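Local coordinates for core protein VP4 (Bluetongue virus, PDB 2JHP), which forms part of the inner capsid of the virus and acts as a multifunctional RNA-capping enzyme, binding guanine and S-adenosyl-L-homocysteine, at residues S181-D184 against Y185-S189; D286-G289 against E290-Y294; L523-E526 against S527-R531. All coordinates share one frame; numbering follows the deposited sequence.

Interaction 1. Residues S181-D184 against Y185-S189. With GUN (guanine), chain D.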
loop_
_atom_site.group_PDB
_atom_site.type_symbol
_atom_site.label_atom_id
_atom_site.label_comp_id
_atom_site.label_asym_id
_atom_site.label_seq_id
_atom_site.Cartn_x
_atom_site.Cartn_y
_atom_site.Cartn_z
ATOM N N SER A 181 -4.846 1.107 23.292
ATOM C CA SER A 181 -3.853 1.583 22.356
ATOM C C SER A 181 -2.541 0.864 22.611
ATOM O O SER A 181 -1.777 0.597 21.679
ATOM C CB SER A 181 -3.663 3.088 22.508
ATOM O OG SER A 181 -4.488 3.782 21.608
ATOM N N MET A 182 -2.285 0.550 23.880
ATOM C CA MET A 182 -1.069 -0.175 24.254
ATOM C C MET A 182 -1.008 -1.506 23.497
ATOM O O MET A 182 -0.070 -1.737 22.736
ATOM C CB MET A 182 -0.995 -0.380 25.766
ATOM C CG MET A 182 0.291 -0.922 26.261
ATOM S SD MET A 182 -0.109 -1.931 27.668
ATOM C CE MET A 182 1.448 -1.974 28.492
ATOM N N LEU A 183 -2.036 -2.336 23.667
ATOM C CA LEU A 183 -2.173 -3.575 22.916
ATOM C C LEU A 183 -2.131 -3.343 21.407
ATOM O O LEU A 183 -1.554 -4.144 20.685
ATOM C CB LEU A 183 -3.450 -4.325 23.308
ATOM C CG LEU A 183 -3.678 -4.710 24.782
ATOM C CD1 LEU A 183 -5.111 -5.139 24.983
ATOM C CD2 LEU A 183 -2.711 -5.793 25.276
ATOM N N ASP A 184 -2.707 -2.238 20.940
ATOM C CA ASP A 184 -2.734 -1.924 19.509
ATOM C C ASP A 184 -1.388 -1.944 18.800
ATOM O O ASP A 184 -1.288 -2.489 17.698
ATOM C CB ASP A 184 -3.382 -0.572 19.257
ATOM C CG ASP A 184 -4.869 -0.653 19.176
ATOM O OD1 ASP A 184 -5.401 -1.777 19.096
ATOM O OD2 ASP A 184 -5.507 0.421 19.197
ATOM N N TYR A 185 -0.363 -1.327 19.404
ATOM C CA TYR A 185 0.958 -1.314 18.787
ATOM C C TYR A 185 1.878 -2.481 19.180
ATOM O O TYR A 185 2.835 -2.774 18.472
ATOM C CB TYR A 185 1.638 0.028 19.005
ATOM C CG TYR A 185 2.049 0.310 20.423
ATOM C CD1 TYR A 185 3.198 -0.261 20.965
ATOM C CD2 TYR A 185 1.310 1.181 21.218
ATOM C CE1 TYR A 185 3.579 0.008 22.271
ATOM C CE2 TYR A 185 1.687 1.458 22.512
ATOM C CZ TYR A 185 2.824 0.871 23.034
ATOM O OH TYR A 185 3.211 1.152 24.325
ATOM N N ILE A 186 1.623 -3.133 20.305
ATOM C CA ILE A 186 2.508 -4.220 20.714
ATOM C C ILE A 186 2.072 -5.576 20.152
ATOM O O ILE A 186 2.916 -6.403 19.847
ATOM C CB ILE A 186 2.712 -4.279 22.262
ATOM C CG1 ILE A 186 3.979 -5.066 22.640
ATOM C CG2 ILE A 186 1.476 -4.854 22.959
ATOM C CD1 ILE A 186 5.306 -4.406 22.269
ATOM N N VAL A 187 0.765 -5.804 20.018
ATOM C CA VAL A 187 0.257 -7.091 19.520
ATOM C C VAL A 187 0.337 -7.148 17.993
ATOM O O VAL A 187 -0.345 -6.391 17.302
ATOM C CB VAL A 187 -1.200 -7.371 19.978
ATOM C CG1 VAL A 187 -1.712 -8.713 19.414
ATOM C CG2 VAL A 187 -1.319 -7.346 21.502
ATOM N N TYR A 188 1.182 -8.035 17.476
ATOM C CA TYR A 188 1.271 -8.276 16.018
ATOM C C TYR A 188 1.624 -9.723 15.617
ATOM O O TYR A 188 0.907 -10.336 14.846
ATOM C CB TYR A 188 2.222 -7.282 15.331
ATOM C CG TYR A 188 2.497 -7.646 13.889
ATOM C CD1 TYR A 188 1.481 -7.558 12.908
ATOM C CD2 TYR A 188 3.750 -8.103 13.491
ATOM C CE1 TYR A 188 1.709 -7.897 11.597
ATOM C CE2 TYR A 188 3.984 -8.452 12.158
ATOM C CZ TYR A 188 2.949 -8.341 11.230
ATOM O OH TYR A 188 3.163 -8.671 9.911
ATOM N N SER A 189 2.742 -10.233 16.126
ATOM C CA SER A 189 3.258 -11.552 15.730
ATOM C C SER A 189 3.260 -12.588 16.841
ATOM O O SER A 189 3.484 -13.765 16.576
ATOM C CB SER A 189 4.665 -11.459 15.096
ATOM O OG SER A 189 5.665 -11.130 16.046
HETATM N N9 GUN D . -2.187 2.376 12.647
HETATM C C8 GUN D . -2.778 1.844 11.574
HETATM N N7 GUN D . -3.067 0.563 11.813
HETATM C C5 GUN D . -2.663 0.277 13.045
HETATM C C6 GUN D . -2.712 -0.889 13.804
HETATM O O6 GUN D . -3.208 -1.919 13.341
HETATM N N1 GUN D . -2.190 -0.859 15.108
HETATM C C2 GUN D . -1.631 0.352 15.584
HETATM N N2 GUN D . -1.125 0.406 16.802
HETATM N N3 GUN D . -1.603 1.463 14.825
HETATM C C4 GUN D . -2.104 1.439 13.579
#

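Interaction 2. Residues D286-G289 against E290-Y294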
loop_
_atom_site.group_PDB
_atom_site.type_symbol
_atom_site.label_atom_id
_atom_site.label_comp_id
_atom_site.label_asym_id
_atom_site.label_seq_id
_atom_site.Cartn_x
_atom_site.Cartn_y
_atom_site.Cartn_z
ATOM N N ASP A 286 8.009 -1.868 38.909
ATOM C CA ASP A 286 8.451 -1.702 37.528
ATOM C C ASP A 286 9.743 -2.484 37.306
ATOM O O ASP A 286 9.872 -3.187 36.305
ATOM C CB ASP A 286 8.646 -0.220 37.170
ATOM C CG ASP A 286 7.337 0.592 37.201
ATOM O OD1 ASP A 286 6.230 0.006 37.318
ATOM O OD2 ASP A 286 7.433 1.832 37.080
ATOM N N ARG A 287 10.674 -2.364 38.255
ATOM C CA ARG A 287 11.946 -3.094 38.233
ATOM C C ARG A 287 11.755 -4.613 38.259
ATOM O O ARG A 287 12.556 -5.341 37.673
ATOM C CB ARG A 287 12.858 -2.696 39.419
ATOM C CG ARG A 287 13.637 -1.360 39.331
ATOM C CD ARG A 287 13.570 -0.670 37.946
ATOM N NE ARG A 287 12.607 0.436 37.949
ATOM C CZ ARG A 287 12.032 0.947 36.866
ATOM N NH1 ARG A 287 12.303 0.454 35.666
ATOM N NH2 ARG A 287 11.169 1.952 36.988
ATOM N N LEU A 288 10.715 -5.077 38.958
ATOM C CA LEU A 288 10.444 -6.511 39.100
ATOM C C LEU A 288 10.005 -7.122 37.780
ATOM O O LEU A 288 10.510 -8.176 37.387
ATOM C CB LEU A 288 9.376 -6.782 40.165
ATOM C CG LEU A 288 9.070 -8.261 40.427
ATOM C CD1 LEU A 288 10.335 -8.984 40.902
ATOM C CD2 LEU A 288 7.926 -8.450 41.433
ATOM N N GLY A 289 9.064 -6.447 37.117
ATOM C CA GLY A 289 8.541 -6.863 35.823
ATOM C C GLY A 289 9.637 -7.031 34.800
ATOM O O GLY A 289 9.636 -7.995 34.034
ATOM N N GLU A 290 10.573 -6.084 34.813
ATOM C CA GLU A 290 11.754 -6.107 33.960
ATOM C C GLU A 290 12.638 -7.321 34.256
ATOM O O GLU A 290 13.042 -8.048 33.342
ATOM C CB GLU A 290 12.555 -4.809 34.140
ATOM C CG GLU A 290 11.896 -3.563 33.548
ATOM C CD GLU A 290 12.598 -2.261 33.931
ATOM O OE1 GLU A 290 13.717 -2.303 34.500
ATOM O OE2 GLU A 290 12.017 -1.185 33.665
ATOM N N GLU A 291 12.927 -7.522 35.542
ATOM C CA GLU A 291 13.753 -8.619 36.034
ATOM C C GLU A 291 13.152 -9.985 35.705
ATOM O O GLU A 291 13.842 -10.860 35.201
ATOM C CB GLU A 291 13.950 -8.473 37.539
ATOM C CG GLU A 291 14.873 -7.325 37.929
ATOM C CD GLU A 291 14.922 -7.072 39.431
ATOM O OE1 GLU A 291 14.336 -7.872 40.210
ATOM O OE2 GLU A 291 15.554 -6.064 39.838
ATOM N N ILE A 292 11.860 -10.154 35.978
ATOM C CA ILE A 292 11.137 -11.370 35.596
ATOM C C ILE A 292 11.254 -11.631 34.094
ATOM O O ILE A 292 11.502 -12.764 33.668
ATOM C CB ILE A 292 9.662 -11.322 36.065
ATOM C CG1 ILE A 292 9.611 -11.566 37.584
ATOM C CG2 ILE A 292 8.817 -12.354 35.318
ATOM C CD1 ILE A 292 8.249 -11.400 38.239
ATOM N N ALA A 293 11.106 -10.568 33.305
ATOM C CA ALA A 293 11.212 -10.660 31.851
ATOM C C ALA A 293 12.626 -11.063 31.420
ATOM O O ALA A 293 12.788 -11.956 30.586
ATOM C CB ALA A 293 10.776 -9.336 31.180
ATOM N N TYR A 294 13.635 -10.404 31.993
ATOM C CA TYR A 294 15.036 -10.700 31.686
ATOM C C TYR A 294 15.378 -12.166 31.999
ATOM O O TYR A 294 16.026 -12.827 31.192
ATOM C CB TYR A 294 15.977 -9.735 32.429
ATOM C CG TYR A 294 17.403 -9.715 31.909
ATOM C CD1 TYR A 294 17.752 -8.943 30.794
ATOM C CD2 TYR A 294 18.402 -10.455 32.530
ATOM C CE1 TYR A 294 19.049 -8.916 30.302
ATOM C CE2 TYR A 294 19.721 -10.436 32.048
ATOM C CZ TYR A 294 20.030 -9.659 30.929
ATOM O OH TYR A 294 21.318 -9.626 30.439
#

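Interaction 3. Residues L523-E526 against S527-R531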
loop_
_atom_site.group_PDB
_atom_site.type_symbol
_atom_site.label_atom_id
_atom_site.label_comp_id
_atom_site.label_asym_id
_atom_site.label_seq_id
_atom_site.Cartn_x
_atom_site.Cartn_y
_atom_site.Cartn_z
ATOM N N LEU A 523 -3.971 9.033 -28.740
ATOM C CA LEU A 523 -2.846 8.836 -29.652
ATOM C C LEU A 523 -2.840 9.791 -30.854
ATOM O O LEU A 523 -1.784 10.287 -31.244
ATOM C CB LEU A 523 -2.764 7.376 -30.116
ATOM C CG LEU A 523 -1.504 6.945 -30.883
ATOM C CD1 LEU A 523 -0.269 6.976 -29.989
ATOM C CD2 LEU A 523 -1.702 5.566 -31.478
ATOM N N ARG A 524 -4.014 10.048 -31.430
ATOM C CA ARG A 524 -4.106 10.911 -32.617
ATOM C C ARG A 524 -3.698 12.351 -32.323
ATOM O O ARG A 524 -2.925 12.957 -33.061
ATOM C CB ARG A 524 -5.512 10.882 -33.209
ATOM C CG ARG A 524 -5.892 9.532 -33.777
ATOM C CD ARG A 524 -6.618 9.714 -35.096
ATOM N NE ARG A 524 -6.443 8.556 -35.974
ATOM C CZ ARG A 524 -7.076 8.393 -37.133
ATOM N NH1 ARG A 524 -7.943 9.309 -37.555
ATOM N NH2 ARG A 524 -6.846 7.313 -37.872
ATOM N N VAL A 525 -4.220 12.881 -31.226
ATOM C CA VAL A 525 -3.842 14.211 -30.746
ATOM C C VAL A 525 -2.352 14.287 -30.446
ATOM O O VAL A 525 -1.690 15.270 -30.766
ATOM C CB VAL A 525 -4.692 14.628 -29.527
ATOM C CG1 VAL A 525 -3.991 15.693 -28.718
ATOM C CG2 VAL A 525 -6.056 15.120 -30.013
ATOM N N GLU A 526 -1.832 13.214 -29.872
ATOM C CA GLU A 526 -0.424 13.140 -29.508
ATOM C C GLU A 526 0.520 13.164 -30.723
ATOM O O GLU A 526 1.652 13.648 -30.631
ATOM C CB GLU A 526 -0.186 11.908 -28.635
ATOM C CG GLU A 526 -0.625 12.088 -27.191
ATOM C CD GLU A 526 0.322 12.981 -26.385
ATOM O OE1 GLU A 526 1.431 13.301 -26.882
ATOM O OE2 GLU A 526 -0.047 13.359 -25.252
ATOM N N SER A 527 0.053 12.657 -31.856
ATOM C CA SER A 527 0.871 12.660 -33.054
ATOM C C SER A 527 0.942 14.075 -33.610
ATOM O O SER A 527 1.976 14.507 -34.122
ATOM C CB SER A 527 0.333 11.673 -34.104
ATOM O OG SER A 527 -0.949 12.054 -34.582
ATOM N N SER A 528 -0.163 14.799 -33.494
ATOM C CA SER A 528 -0.221 16.166 -33.975
ATOM C C SER A 528 0.615 17.097 -33.081
ATOM O O SER A 528 1.401 17.905 -33.574
ATOM C CB SER A 528 -1.673 16.620 -34.115
ATOM O OG SER A 528 -2.249 16.093 -35.302
ATOM N N VAL A 529 0.479 16.918 -31.772
ATOM C CA VAL A 529 1.261 17.643 -30.779
ATOM C C VAL A 529 2.760 17.378 -30.930
ATOM O O VAL A 529 3.585 18.245 -30.650
ATOM C CB VAL A 529 0.775 17.312 -29.344
ATOM C CG1 VAL A 529 1.795 17.740 -28.263
ATOM C CG2 VAL A 529 -0.598 17.943 -29.095
ATOM N N LEU A 530 3.113 16.185 -31.382
ATOM C CA LEU A 530 4.506 15.855 -31.640
ATOM C C LEU A 530 5.015 16.573 -32.874
ATOM O O LEU A 530 6.130 17.072 -32.895
ATOM C CB LEU A 530 4.658 14.353 -31.830
ATOM C CG LEU A 530 5.979 13.677 -31.477
ATOM C CD1 LEU A 530 6.552 14.180 -30.151
ATOM C CD2 LEU A 530 5.753 12.166 -31.441
ATOM N N ARG A 531 4.168 16.638 -33.888
ATOM C CA ARG A 531 4.547 17.129 -35.200
ATOM C C ARG A 531 4.664 18.658 -35.255
ATOM O O ARG A 531 5.554 19.196 -35.917
ATOM C CB ARG A 531 3.522 16.616 -36.201
ATOM C CG ARG A 531 3.856 16.803 -37.659
ATOM C CD ARG A 531 3.185 15.708 -38.477
ATOM N NE ARG A 531 2.041 15.161 -37.752
ATOM C CZ ARG A 531 1.713 13.871 -37.728
ATOM N NH1 ARG A 531 0.654 13.474 -37.025
ATOM N NH2 ARG A 531 2.443 12.978 -38.400
#

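Interaction 1. Residues S181-D184 against Y185-S189
The backbone from Ser181 to Ile186 is the C-terminal end of helix 178-186: Tyr185 N bonds to Ser181 O, Ile186 N to Met182 O, and Val187 N to Leu183 O at 2.9 Å, after which Val187 leaves helical geometry. This C-terminal helix end forms part of a guanine pocket. The Tyr185 ring folds back along its own helix. Its CG lies between the backbone N and the carbonyl carbon (chi1 69°), which lays one ring face against Met182 O, 3.5 Å from the ring plane and over its centre. Tyr185 CE2 also lies 3.6 Å from Met182 CA. Met182 O is thus covered by the ring while it accepts the bond from Ile186 N and a weak one from Tyr185 N. Outside the two segments, Leu386, Phe387 and Leu390 of helix 380-391 touch Tyr185. One turn apart, Leu183 CB meets Val187 CG2 at 4.1 Å, and Phe207 of helix 202-210 touches both residues. The Asp184 carboxylate turns to a salt bridge with Lys383. The backbone of Asp184 serves the ligand: its O atom takes two hydrogen bonds from guanine, from N2 at 3.0 Å and from N1 at 3.2 Å.

Interaction 2. Residues D286-G289 against E290-Y294
Glu290 OE2 receives Arg287 NH1 at 2.6 Å, a short salt bridge between residues three apart on one helix. The two side chains run side by side and point the same way. OE2 comes to the edge of the guanidinium, near its plane, but the carboxylate and guanidinium planes are turned 64° apart. Arg287 reaches its partner by bending at chi2 (-9°) and chi3, while Glu290 stays extended beyond CG. The other carboxylate oxygen, OE1, accepts a hydrogen bond from Ile319 N, so both oxygens of this buried group have a partner. Asp286 CB lies 3.3 Å above one guanidinium face, offset toward the rim. Asp286 OD2 adds a long salt bridge at 3.7 Å to Arg287 NH2, through charge alone since it sits well out of the plane. The other oxygen, Asp286 OD1, makes the stronger salt bridge, to Arg308 of strand 302-308. On another side of the helix, Leu288 CG packs on Ile292 CD1 at 3.9 Å, and Trp264 of strand 260-264 touches both. Ile292 N bonds almost straight to Leu288 O at 2.8 Å. Ala293 N bonds to Gly289 O, and Ala293 CB rests 3.4 Å from that same oxygen. Helix 280-295 links the neighbouring parallel strands 260-264 and 302-308, an arrangement consistent with the right-handed beta-alpha-beta crossover of a Rossmann-like methyltransferase fold.

Interaction 3. Residues L523-E526 against S527-R531
Ser527 and Arg524 meet in the first turns of helix 523-533, a surface alpha-helix, where a serine side chain bonds back to the carbonyl three residues earlier. Ser527 OG stands between its backbone N and carbonyl carbon (chi1 65°). This turns the hydroxyl back along the helix, and it donates to Arg524 O at 2.7 Å. The donor is tilted 22° from the carbonyl plane. Arg524 O also takes weak bonds from Ser527 N and from Ser528 N, so three donors share one oxygen. Ser528 carries its hydroxyl differently, anti to the carbonyl carbon, and its OG stays 3.9 Å from Arg524 O.

Val525 and Val529 lie one turn apart. Both hold CG1 anti to the backbone N and CG2 beside it. CG1 of Val525 therefore faces CG2 of Val529 at 4.1 Å, and the two branched side chains cross at a slant. The Val529 CG2 methyl also lies 3.3 Å from Val525 O, which accepts the straight bond from Val529 N.

Glu526 bends at chi2 (-74°) and is buried. It packs against Ser561 of helix 551-561 and the nearby Ala563 and Tyr564. Its OE2 lies close to the carboxylate of Glu3, which may favour a proton on one of the two. Leu523 touches His554, Val557 and Thr558 of the same helix 551-561, and Trp38 of helix 34-41. Glu526 O accepts Leu530 N at 3.0 Å, the donor lying above the carbonyl plane, and Leu530 CB sits 3.3 Å from the same oxygen.

In the fold
Interactions 1 and 2 lie on the same side of the chain's centre. Their centres are 20 Å apart and their nearest atoms about 10 Å apart, so they do not touch. The helix of interaction 1 precedes strand 192-196 of a seven-stranded mixed sheet, and that of interaction 2 packs on the same sheet. Each lies near bound ligand. Interaction 1 contributes to a guanine pocket, and the side chains of Met182 and Leu288 are about 7 and 6 Å from a bound S-adenosyl-L-homocysteine. Interaction 3 is remote, on the opposite side of the chain's centre, with its centre 55 Å from interaction 1 and 72 Å from interaction 2.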